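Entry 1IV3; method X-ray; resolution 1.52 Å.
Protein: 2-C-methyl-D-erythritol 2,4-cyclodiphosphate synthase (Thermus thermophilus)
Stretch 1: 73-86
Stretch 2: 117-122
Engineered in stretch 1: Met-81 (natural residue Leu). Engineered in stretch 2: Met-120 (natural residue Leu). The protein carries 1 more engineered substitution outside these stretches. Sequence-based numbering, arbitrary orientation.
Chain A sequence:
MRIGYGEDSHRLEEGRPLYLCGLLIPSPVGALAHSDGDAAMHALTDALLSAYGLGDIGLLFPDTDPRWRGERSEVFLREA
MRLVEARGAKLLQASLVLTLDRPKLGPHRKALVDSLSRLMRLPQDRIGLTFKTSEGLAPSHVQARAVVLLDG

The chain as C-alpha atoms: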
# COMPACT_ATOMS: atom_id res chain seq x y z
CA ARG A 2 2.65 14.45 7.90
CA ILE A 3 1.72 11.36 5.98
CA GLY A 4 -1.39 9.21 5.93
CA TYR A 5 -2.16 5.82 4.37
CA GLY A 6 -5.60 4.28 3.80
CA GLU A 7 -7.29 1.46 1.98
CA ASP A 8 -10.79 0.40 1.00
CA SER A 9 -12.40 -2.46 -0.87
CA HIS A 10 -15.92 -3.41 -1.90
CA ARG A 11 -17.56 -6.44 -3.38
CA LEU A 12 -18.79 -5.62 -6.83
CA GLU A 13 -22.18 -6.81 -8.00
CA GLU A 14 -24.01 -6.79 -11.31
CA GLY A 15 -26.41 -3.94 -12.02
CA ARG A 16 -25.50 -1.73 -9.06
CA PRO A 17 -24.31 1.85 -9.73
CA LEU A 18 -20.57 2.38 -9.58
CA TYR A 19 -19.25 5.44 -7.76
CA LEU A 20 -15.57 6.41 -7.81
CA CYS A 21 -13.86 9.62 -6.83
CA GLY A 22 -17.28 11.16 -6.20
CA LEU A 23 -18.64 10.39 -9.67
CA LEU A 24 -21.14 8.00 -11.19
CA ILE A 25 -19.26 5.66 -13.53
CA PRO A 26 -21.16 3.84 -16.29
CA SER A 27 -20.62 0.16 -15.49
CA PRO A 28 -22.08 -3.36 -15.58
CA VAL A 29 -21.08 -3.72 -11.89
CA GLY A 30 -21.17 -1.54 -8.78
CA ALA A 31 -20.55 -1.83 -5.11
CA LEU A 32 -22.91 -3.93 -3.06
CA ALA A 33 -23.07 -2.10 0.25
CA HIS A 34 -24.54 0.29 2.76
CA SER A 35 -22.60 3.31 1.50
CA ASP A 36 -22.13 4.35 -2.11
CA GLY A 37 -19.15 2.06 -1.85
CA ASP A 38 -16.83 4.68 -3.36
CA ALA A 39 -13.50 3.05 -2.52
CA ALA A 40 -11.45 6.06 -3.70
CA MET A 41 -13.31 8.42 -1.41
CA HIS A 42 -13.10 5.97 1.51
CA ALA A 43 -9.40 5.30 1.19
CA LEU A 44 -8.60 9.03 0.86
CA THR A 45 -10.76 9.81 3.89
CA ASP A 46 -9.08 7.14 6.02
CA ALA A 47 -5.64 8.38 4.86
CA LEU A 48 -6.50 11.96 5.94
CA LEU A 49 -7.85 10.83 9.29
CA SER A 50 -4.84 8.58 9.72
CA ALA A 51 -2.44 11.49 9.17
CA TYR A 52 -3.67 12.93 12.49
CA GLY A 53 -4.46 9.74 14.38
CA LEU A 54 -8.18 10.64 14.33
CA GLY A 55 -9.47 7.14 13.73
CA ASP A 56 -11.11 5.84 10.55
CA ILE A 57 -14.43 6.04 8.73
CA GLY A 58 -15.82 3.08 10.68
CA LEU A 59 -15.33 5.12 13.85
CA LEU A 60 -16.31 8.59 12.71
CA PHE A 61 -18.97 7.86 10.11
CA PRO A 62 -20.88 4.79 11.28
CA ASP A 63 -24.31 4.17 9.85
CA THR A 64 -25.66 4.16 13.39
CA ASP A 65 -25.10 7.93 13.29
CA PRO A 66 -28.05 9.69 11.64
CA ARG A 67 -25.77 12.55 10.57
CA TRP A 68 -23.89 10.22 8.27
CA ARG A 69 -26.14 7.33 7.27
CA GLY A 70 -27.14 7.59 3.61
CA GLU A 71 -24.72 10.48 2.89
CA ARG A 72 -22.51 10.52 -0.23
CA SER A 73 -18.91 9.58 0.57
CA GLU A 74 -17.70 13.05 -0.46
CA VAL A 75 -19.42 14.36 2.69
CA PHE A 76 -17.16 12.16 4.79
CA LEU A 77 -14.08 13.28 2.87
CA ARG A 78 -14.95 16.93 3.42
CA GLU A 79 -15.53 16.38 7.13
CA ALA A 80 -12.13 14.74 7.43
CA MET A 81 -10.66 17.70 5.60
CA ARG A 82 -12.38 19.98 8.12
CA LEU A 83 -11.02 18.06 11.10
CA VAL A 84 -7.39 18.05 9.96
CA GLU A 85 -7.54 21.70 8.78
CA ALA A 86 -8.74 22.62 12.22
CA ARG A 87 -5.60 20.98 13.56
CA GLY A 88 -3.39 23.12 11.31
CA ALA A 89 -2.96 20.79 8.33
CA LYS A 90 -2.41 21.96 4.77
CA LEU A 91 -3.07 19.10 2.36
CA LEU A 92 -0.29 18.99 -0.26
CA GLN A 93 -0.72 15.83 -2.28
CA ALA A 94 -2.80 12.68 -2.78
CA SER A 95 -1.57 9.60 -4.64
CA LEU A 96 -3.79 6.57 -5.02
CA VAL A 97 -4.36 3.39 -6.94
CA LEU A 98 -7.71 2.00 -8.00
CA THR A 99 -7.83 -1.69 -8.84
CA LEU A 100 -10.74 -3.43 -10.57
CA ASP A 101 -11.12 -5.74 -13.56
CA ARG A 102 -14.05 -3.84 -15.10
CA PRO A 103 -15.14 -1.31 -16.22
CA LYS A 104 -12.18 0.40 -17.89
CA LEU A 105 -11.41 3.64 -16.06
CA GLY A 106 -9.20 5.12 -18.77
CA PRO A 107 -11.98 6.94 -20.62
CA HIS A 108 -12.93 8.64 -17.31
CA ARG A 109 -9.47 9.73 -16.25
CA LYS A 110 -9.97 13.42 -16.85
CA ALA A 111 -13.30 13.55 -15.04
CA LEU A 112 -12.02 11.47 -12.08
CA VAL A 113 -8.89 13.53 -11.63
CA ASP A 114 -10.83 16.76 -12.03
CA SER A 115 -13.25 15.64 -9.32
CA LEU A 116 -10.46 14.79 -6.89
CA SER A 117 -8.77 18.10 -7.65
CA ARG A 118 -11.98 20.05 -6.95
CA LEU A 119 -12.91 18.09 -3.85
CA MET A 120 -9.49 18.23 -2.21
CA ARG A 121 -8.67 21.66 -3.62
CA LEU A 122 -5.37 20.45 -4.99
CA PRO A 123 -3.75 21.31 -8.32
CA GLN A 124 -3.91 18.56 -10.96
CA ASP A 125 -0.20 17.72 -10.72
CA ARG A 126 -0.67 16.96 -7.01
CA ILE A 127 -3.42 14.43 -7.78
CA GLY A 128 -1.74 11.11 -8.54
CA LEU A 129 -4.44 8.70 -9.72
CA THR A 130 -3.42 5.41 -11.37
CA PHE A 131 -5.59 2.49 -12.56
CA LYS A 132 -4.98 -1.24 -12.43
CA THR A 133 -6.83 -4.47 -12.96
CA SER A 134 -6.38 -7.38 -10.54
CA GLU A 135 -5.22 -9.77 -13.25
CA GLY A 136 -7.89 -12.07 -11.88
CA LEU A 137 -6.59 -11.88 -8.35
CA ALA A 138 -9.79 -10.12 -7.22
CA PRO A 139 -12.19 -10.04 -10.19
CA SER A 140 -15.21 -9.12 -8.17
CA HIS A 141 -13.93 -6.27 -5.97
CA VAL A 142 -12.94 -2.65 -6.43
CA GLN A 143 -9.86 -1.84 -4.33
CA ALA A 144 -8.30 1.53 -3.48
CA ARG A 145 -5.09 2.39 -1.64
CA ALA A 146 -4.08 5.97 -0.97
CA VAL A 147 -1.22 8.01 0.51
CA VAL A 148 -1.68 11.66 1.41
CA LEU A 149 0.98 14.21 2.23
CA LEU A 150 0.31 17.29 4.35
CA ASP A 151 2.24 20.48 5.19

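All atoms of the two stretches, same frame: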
# COMPACT_ATOMS: atom_id res chain seq x y z
N SER A 73 -20.23 9.67 -0.04
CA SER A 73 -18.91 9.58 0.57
C SER A 73 -18.10 10.87 0.52
O SER A 73 -17.21 11.12 1.36
CB SER A 73 -18.14 8.44 -0.11
OG SER A 73 -18.80 7.21 0.19
N GLU A 74 -18.38 11.76 -0.45
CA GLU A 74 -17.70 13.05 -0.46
C GLU A 74 -17.97 13.85 0.81
O GLU A 74 -17.15 14.66 1.26
CB GLU A 74 -18.13 13.88 -1.68
CG GLU A 74 -17.86 15.38 -1.49
CD GLU A 74 -18.22 16.18 -2.73
OE1 GLU A 74 -18.99 15.64 -3.56
OE2 GLU A 74 -17.73 17.32 -2.84
N VAL A 75 -19.13 13.65 1.45
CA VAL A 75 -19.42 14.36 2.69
C VAL A 75 -18.48 13.94 3.82
O VAL A 75 -18.10 14.74 4.68
CB VAL A 75 -20.88 14.08 3.11
CG1 VAL A 75 -21.12 14.48 4.55
CG2 VAL A 75 -21.81 14.81 2.14
N PHE A 76 -18.11 12.67 3.82
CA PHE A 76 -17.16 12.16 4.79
C PHE A 76 -15.78 12.75 4.49
O PHE A 76 -15.08 13.16 5.41
CB PHE A 76 -17.06 10.64 4.75
CG PHE A 76 -18.43 9.99 4.88
CD1 PHE A 76 -19.45 10.63 5.56
CD2 PHE A 76 -18.65 8.74 4.31
CE1 PHE A 76 -20.69 10.04 5.66
CE2 PHE A 76 -19.90 8.15 4.40
CZ PHE A 76 -20.92 8.80 5.08
N LEU A 77 -15.40 12.77 3.22
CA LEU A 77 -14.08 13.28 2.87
C LEU A 77 -13.94 14.73 3.30
O LEU A 77 -12.95 15.15 3.89
CB LEU A 77 -13.86 13.14 1.36
CG LEU A 77 -12.53 13.79 0.92
CD1 LEU A 77 -11.43 12.73 0.97
CD2 LEU A 77 -12.70 14.42 -0.44
N ARG A 78 -14.98 15.53 3.00
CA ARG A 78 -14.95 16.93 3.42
C ARG A 78 -14.93 17.09 4.93
O ARG A 78 -14.30 18.01 5.46
CB ARG A 78 -16.17 17.66 2.82
CG ARG A 78 -16.20 17.60 1.30
CD ARG A 78 -17.09 18.70 0.73
NE ARG A 78 -16.92 18.86 -0.72
CZ ARG A 78 -16.28 19.91 -1.24
NH1 ARG A 78 -15.78 20.82 -0.42
NH2 ARG A 78 -16.15 20.05 -2.55
N GLU A 79 -15.63 16.24 5.67
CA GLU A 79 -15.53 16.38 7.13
C GLU A 79 -14.12 16.06 7.61
O GLU A 79 -13.56 16.71 8.50
CB GLU A 79 -16.57 15.47 7.78
CG GLU A 79 -16.63 15.44 9.28
CD GLU A 79 -16.93 16.76 9.95
OE1 GLU A 79 -17.20 17.80 9.31
OE2 GLU A 79 -16.89 16.75 11.21
N ALA A 80 -13.50 15.02 7.02
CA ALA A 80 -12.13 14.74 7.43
C ALA A 80 -11.24 15.91 7.10
O ALA A 80 -10.33 16.27 7.85
CB ALA A 80 -11.60 13.46 6.75
N MET A 81 -11.47 16.54 5.95
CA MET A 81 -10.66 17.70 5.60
C MET A 81 -10.87 18.76 6.68
O MET A 81 -9.93 19.43 7.11
CB MET A 81 -11.00 18.24 4.20
CG MET A 81 -10.54 17.36 3.05
SD MET A 81 -11.17 17.81 1.42
CE MET A 81 -10.34 19.38 1.19
N ARG A 82 -12.12 18.91 7.14
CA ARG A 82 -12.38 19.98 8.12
C ARG A 82 -11.64 19.72 9.42
O ARG A 82 -11.03 20.62 10.00
CB ARG A 82 -13.88 20.11 8.41
CG ARG A 82 -14.21 21.27 9.37
CD ARG A 82 -15.71 21.32 9.64
NE ARG A 82 -16.13 20.22 10.50
CZ ARG A 82 -15.84 20.23 11.81
NH1 ARG A 82 -15.16 21.27 12.31
NH2 ARG A 82 -16.21 19.24 12.61
N LEU A 83 -11.68 18.47 9.87
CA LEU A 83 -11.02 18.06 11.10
C LEU A 83 -9.51 18.23 11.01
O LEU A 83 -8.90 18.72 11.96
CB LEU A 83 -11.35 16.61 11.43
CG LEU A 83 -12.82 16.29 11.71
CD1 LEU A 83 -13.03 14.79 11.78
CD2 LEU A 83 -13.29 16.96 12.99
N VAL A 84 -8.85 17.83 9.91
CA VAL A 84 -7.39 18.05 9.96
C VAL A 84 -7.04 19.52 9.78
O VAL A 84 -6.05 19.97 10.37
CB VAL A 84 -6.73 17.15 8.91
CG1 VAL A 84 -7.18 15.73 9.21
CG2 VAL A 84 -7.08 17.57 7.50
N GLU A 85 -7.83 20.27 9.01
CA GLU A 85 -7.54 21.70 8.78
C GLU A 85 -7.65 22.41 10.11
O GLU A 85 -6.88 23.30 10.47
CB GLU A 85 -8.46 22.35 7.75
CG GLU A 85 -8.07 22.02 6.31
CD GLU A 85 -9.13 22.32 5.28
OE1 GLU A 85 -10.09 23.05 5.57
OE2 GLU A 85 -9.01 21.82 4.13
N ALA A 86 -8.63 21.97 10.90
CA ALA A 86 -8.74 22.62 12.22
C ALA A 86 -7.53 22.35 13.08
O ALA A 86 -7.27 23.06 14.06
CB ALA A 86 -10.00 22.11 12.92
N SER A 117 -9.40 16.79 -7.74
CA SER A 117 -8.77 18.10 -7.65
C SER A 117 -9.69 19.13 -7.01
O SER A 117 -9.28 19.92 -6.15
CB SER A 117 -8.35 18.56 -9.04
OG SER A 117 -7.98 19.92 -9.10
N ARG A 118 -10.96 19.10 -7.43
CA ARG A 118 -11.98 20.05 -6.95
C ARG A 118 -12.31 19.77 -5.49
O ARG A 118 -12.38 20.65 -4.65
CB ARG A 118 -13.27 19.95 -7.77
CG ARG A 118 -14.32 21.01 -7.43
CD ARG A 118 -15.41 21.04 -8.52
NE ARG A 118 -16.11 19.75 -8.40
CZ ARG A 118 -17.17 19.63 -7.60
NH1 ARG A 118 -17.60 20.68 -6.92
NH2 ARG A 118 -17.74 18.44 -7.53
N LEU A 119 -12.51 18.49 -5.19
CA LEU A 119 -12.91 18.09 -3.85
C LEU A 119 -11.84 18.36 -2.82
O LEU A 119 -12.12 18.77 -1.69
CB LEU A 119 -13.24 16.58 -3.88
CG LEU A 119 -14.71 16.25 -4.15
CD1 LEU A 119 -15.18 16.94 -5.43
CD2 LEU A 119 -14.93 14.75 -4.26
N MET A 120 -10.57 18.12 -3.17
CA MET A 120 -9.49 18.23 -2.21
C MET A 120 -8.77 19.56 -2.36
O MET A 120 -7.84 19.86 -1.62
CB MET A 120 -8.54 17.02 -2.37
CG MET A 120 -8.94 15.81 -1.54
SD MET A 120 -7.88 14.34 -1.71
CE MET A 120 -7.79 14.19 -3.41
N ARG A 121 -9.24 20.35 -3.32
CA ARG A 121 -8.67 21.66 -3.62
C ARG A 121 -7.17 21.54 -3.85
O ARG A 121 -6.36 22.30 -3.29
CB ARG A 121 -8.96 22.64 -2.47
CG ARG A 121 -10.46 22.83 -2.24
CD ARG A 121 -10.62 24.06 -1.32
NE ARG A 121 -10.35 23.68 0.06
CZ ARG A 121 -9.16 23.66 0.65
NH1 ARG A 121 -8.05 23.99 0.01
NH2 ARG A 121 -9.06 23.29 1.92
N LEU A 122 -6.80 20.58 -4.70
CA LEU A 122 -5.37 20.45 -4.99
C LEU A 122 -5.15 20.65 -6.48
O LEU A 122 -6.03 20.32 -7.28
CB LEU A 122 -4.88 19.05 -4.60
CG LEU A 122 -4.66 18.72 -3.13
CD1 LEU A 122 -4.25 17.25 -3.01
CD2 LEU A 122 -3.62 19.63 -2.50
O HOH W 1 -19.57 16.80 -5.99

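The helix running through residues 73-86 receives residues 117-122, where a second helix gives way to a turn. The contact is small, burying about 400 Å² over both sides, and the backbones stay well apart: the nearest CA pairs are Arg-78 with Leu-119 at 7.6 Å and Met-81 with Met-120 at 7.9 Å. Side chains therefore fill the space between them.

The principal bump is Leu-119, which gives up more area to the contact than any other residue. Its CA-to-CB bond points sideways, but the end of the side chain comes nearer to the first helix and settles in a hollow lined by Glu-74, Leu-77 and Arg-78, residues brought together by one helical turn. Leu-77 CD2 lies 4.1 Å from Leu-119 CB, and Glu-74 OE2 approaches Leu-119 CG at 3.5 Å. The polar part of this hollow is held in shape by a salt bridge within the helix, Arg-78 NE to Glu-74 OE2 at 2.7 Å, with a weak second hydrogen bond from Arg-78 NH2 to Glu-74 OE2 at 3.2 Å. The Arg-78 side chain thus reaches along the contact, its NH2 4.0 Å from Leu-119 CA, and presents one guanidinium face to Leu-119 O without hydrogen bonding to it.

Leu-77 CD2 also packs against Met-120 CG at 4.2 Å, so this one methyl group touches both Leu-119 and Met-120. A turn further on, Met-81 fills the space beside Leu-119 and Met-120. Both methionines are engineered substitutions. Met-81 SD is 4.2 Å from Met-120 CG, and Met-81 CE is 3.7 Å from Met-120 CA, so the methyl group rests against backbone as well. The sulfur, Met-81 SD, sits 3.4 Å from Leu-119 O, a carbonyl buried by the contact that has no hydrogen-bonding partner in the model.

Arg-121 leaves helical geometry with a positive phi of 54°, and its CA-to-CB bond points toward the first helix. The long side chain passes Met-81, with Arg-121 NH2 4.2 Å from Met-81 CE, and ends in a salt bridge between Arg-121 NH2 and Glu-85 OE2 at 2.7 Å. The carboxylate oxygen lies at the guanidinium edge, near its plane.

Toward the other end, a water bridges the stretches, donating to Glu-74 OE1 at 2.8 Å and accepting from Arg-118 NH2 at 2.9 Å. No direct hydrogen bond is assigned between the stretches; apolar packing lies between this water bridge and the salt bridge.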